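Local coordinates for E3 SUMO-protein ligase SIZ1 (Saccharomyces cerevisiae, PDB 3I2D), which acts as a SUMO E3 ligase that promotes attachment of SUMO (Smt3) to PCNA and septins, at residues K101-Y107 with L175-Q181. Residues are numbered along the deposited sequence; the frame is centred on the assembly and turned at random.
Sequences KLSKADY and LKPYTQQ
Y178 lays its phenol ring across the start of the helix 104-111, its edge turned to the face of Y107 in an offset edge-to-face pair with centroids 5.6 Å apart and planes at 86°, an approach made with chi1 t in both tyrosines. CB of Y178 sits 4.3 Å above the Y107 ring centroid, almost on the ring normal, in a CH-pi contact, and the Y178 backbone N lies over a face of the same ring, 3.5 Å from Y107 CE1. The far end of Y178 reaches the first helical turn, with its OH 3.0 Å from K104 CA. This turn is N-capped by S103 (psi near 180°, chi1 p), whose OG accepts from D106 N at 3.2 Å, while Y107 N donates to S103 O at 3.0 Å. Before the cap, K101 and L102 are extended; 175-181 is an irregular loop that bends at Y178 (phi/psi 3/-80). CA atoms pair K101 with Q181 at 4.6 Å and Y107 with Y178 at 6.2 Å. The K101 side chain (m, t, p, m) curls over the T179-Q181 backbone, NZ making a weak 3.3 Å hydrogen bond to Y178 O and CG lying 3.4 Å from Q181 CA. Deeper, L102 CD1 meets L175 CD1 at 3.2 Å, and both leucines also touch L110 of the helix. The contact thus packs the loop entering strand 182-191 of the PINIT domain against the turn leaving its antiparallel neighbour, strand 93-100. With one weak hydrogen bond between the segments, their association rests chiefly on aromatic and aliphatic packing at the domain surface.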
loop_
_atom_site.group_PDB
_atom_site.type_symbol
_atom_site.label_atom_id
_atom_site.label_comp_id
_atom_site.label_asym_id
_atom_site.label_seq_id
_atom_site.Cartn_x
_atom_site.Cartn_y
_atom_site.Cartn_z
ATOM N N LYS A 101 20.413 -7.303 -19.101
ATOM C CA LYS A 101 20.125 -6.323 -20.143
ATOM C C LYS A 101 18.612 -6.294 -20.310
ATOM O O LYS A 101 17.959 -7.336 -20.322
ATOM C CB LYS A 101 20.782 -6.707 -21.471
ATOM C CG LYS A 101 22.275 -6.431 -21.538
ATOM C CD LYS A 101 22.770 -6.389 -22.983
ATOM C CE LYS A 101 22.313 -5.116 -23.710
ATOM N NZ LYS A 101 20.827 -4.971 -23.852
ATOM N N LEU A 102 18.050 -5.101 -20.423
ATOM C CA LEU A 102 16.608 -4.988 -20.575
ATOM C C LEU A 102 16.163 -5.351 -21.977
ATOM O O LEU A 102 16.632 -4.764 -22.956
ATOM C CB LEU A 102 16.143 -3.568 -20.249
ATOM C CG LEU A 102 16.147 -3.223 -18.765
ATOM C CD1 LEU A 102 15.525 -1.853 -18.571
ATOM C CD2 LEU A 102 15.369 -4.289 -18.000
ATOM N N SER A 103 15.250 -6.314 -22.068
ATOM C CA SER A 103 14.738 -6.738 -23.362
ATOM C C SER A 103 13.943 -5.601 -24.000
ATOM O O SER A 103 13.767 -4.529 -23.416
ATOM C CB SER A 103 13.826 -7.956 -23.211
ATOM O OG SER A 103 12.567 -7.573 -22.688
ATOM N N LYS A 104 13.475 -5.845 -25.215
ATOM C CA LYS A 104 12.686 -4.857 -25.927
ATOM C C LYS A 104 11.490 -4.546 -25.031
ATOM O O LYS A 104 11.391 -3.450 -24.473
ATOM C CB LYS A 104 12.226 -5.445 -27.270
ATOM C CG LYS A 104 11.450 -4.509 -28.201
ATOM C CD LYS A 104 11.059 -5.259 -29.484
ATOM C CE LYS A 104 10.265 -4.394 -30.454
ATOM N NZ LYS A 104 9.923 -5.140 -31.705
ATOM N N ALA A 105 10.617 -5.540 -24.873
ATOM C CA ALA A 105 9.399 -5.436 -24.073
ATOM C C ALA A 105 9.573 -4.803 -22.689
ATOM O O ALA A 105 8.698 -4.071 -22.223
ATOM C CB ALA A 105 8.761 -6.816 -23.938
ATOM N N ASP A 106 10.693 -5.084 -22.033
ATOM C CA ASP A 106 10.938 -4.531 -20.710
ATOM C C ASP A 106 11.314 -3.047 -20.736
ATOM O O ASP A 106 10.593 -2.211 -20.195
ATOM C CB ASP A 106 12.047 -5.315 -19.990
ATOM C CG ASP A 106 11.632 -6.739 -19.615
ATOM O OD1 ASP A 106 10.426 -6.971 -19.365
ATOM O OD2 ASP A 106 12.525 -7.620 -19.546
ATOM N N TYR A 107 12.439 -2.723 -21.370
ATOM C CA TYR A 107 12.919 -1.344 -21.427
ATOM C C TYR A 107 11.843 -0.317 -21.721
ATOM O O TYR A 107 12.005 0.860 -21.418
ATOM C CB TYR A 107 14.030 -1.182 -22.473
ATOM C CG TYR A 107 14.670 0.186 -22.401
ATOM C CD1 TYR A 107 15.661 0.460 -21.456
ATOM C CD2 TYR A 107 14.198 1.240 -23.179
ATOM C CE1 TYR A 107 16.159 1.757 -21.275
ATOM C CE2 TYR A 107 14.686 2.536 -23.005
ATOM C CZ TYR A 107 15.662 2.790 -22.050
ATOM O OH TYR A 107 16.116 4.074 -21.847
ATOM N N LEU A 175 19.262 2.868 -14.663
ATOM C CA LEU A 175 19.448 1.854 -15.688
ATOM C C LEU A 175 20.230 2.509 -16.827
ATOM O O LEU A 175 20.167 3.734 -17.003
ATOM C CB LEU A 175 18.100 1.359 -16.221
ATOM C CG LEU A 175 17.302 0.364 -15.381
ATOM C CD1 LEU A 175 15.964 0.118 -16.049
ATOM C CD2 LEU A 175 18.071 -0.943 -15.237
ATOM N N LYS A 176 20.979 1.706 -17.581
ATOM C CA LYS A 176 21.734 2.222 -18.717
ATOM C C LYS A 176 20.818 2.146 -19.947
ATOM O O LYS A 176 19.742 1.542 -19.879
ATOM C CB LYS A 176 23.006 1.399 -18.928
ATOM C CG LYS A 176 24.154 1.779 -17.999
ATOM C CD LYS A 176 25.391 0.917 -18.266
ATOM C CE LYS A 176 26.581 1.343 -17.410
ATOM N NZ LYS A 176 26.901 2.782 -17.609
ATOM N N PRO A 177 21.218 2.773 -21.076
ATOM C CA PRO A 177 20.427 2.777 -22.319
ATOM C C PRO A 177 20.137 1.418 -22.970
ATOM O O PRO A 177 21.020 0.572 -23.097
ATOM C CB PRO A 177 21.234 3.699 -23.231
ATOM C CG PRO A 177 21.848 4.682 -22.259
ATOM C CD PRO A 177 22.327 3.747 -21.167
ATOM N N TYR A 178 18.882 1.238 -23.375
ATOM C CA TYR A 178 18.369 0.025 -24.025
ATOM C C TYR A 178 19.348 -1.140 -24.191
ATOM O O TYR A 178 19.297 -2.113 -23.434
ATOM C CB TYR A 178 17.789 0.386 -25.399
ATOM C CG TYR A 178 17.011 -0.736 -26.046
ATOM C CD1 TYR A 178 15.802 -1.177 -25.499
ATOM C CD2 TYR A 178 17.493 -1.378 -27.186
ATOM C CE1 TYR A 178 15.092 -2.233 -26.071
ATOM C CE2 TYR A 178 16.792 -2.439 -27.767
ATOM C CZ TYR A 178 15.595 -2.860 -27.202
ATOM O OH TYR A 178 14.913 -3.913 -27.760
ATOM N N THR A 179 20.207 -1.040 -25.210
ATOM C CA THR A 179 21.222 -2.057 -25.519
ATOM C C THR A 179 22.528 -1.731 -24.792
ATOM O O THR A 179 23.427 -1.098 -25.351
ATOM C CB THR A 179 21.541 -2.127 -27.042
ATOM O OG1 THR A 179 21.861 -0.814 -27.529
ATOM C CG2 THR A 179 20.367 -2.708 -27.819
ATOM N N GLN A 180 22.620 -2.167 -23.544
ATOM C CA GLN A 180 23.795 -1.927 -22.725
ATOM C C GLN A 180 23.544 -2.597 -21.381
ATOM O O GLN A 180 22.598 -2.261 -20.666
ATOM C CB GLN A 180 24.010 -0.422 -22.554
ATOM C CG GLN A 180 25.312 -0.040 -21.882
ATOM C CD GLN A 180 25.578 1.454 -21.957
ATOM O OE1 GLN A 180 26.498 1.972 -21.315
ATOM N NE2 GLN A 180 24.775 2.157 -22.750
ATOM N N GLN A 181 24.393 -3.567 -21.061
ATOM C CA GLN A 181 24.295 -4.327 -19.825
ATOM C C GLN A 181 24.227 -3.462 -18.571
ATOM O O GLN A 181 24.859 -2.403 -18.485
ATOM C CB GLN A 181 25.474 -5.287 -19.722
ATOM C CG GLN A 181 25.620 -5.920 -18.365
ATOM C CD GLN A 181 26.963 -6.586 -18.191
ATOM O OE1 GLN A 181 27.267 -7.563 -18.869
ATOM N NE2 GLN A 181 27.783 -6.055 -17.283
#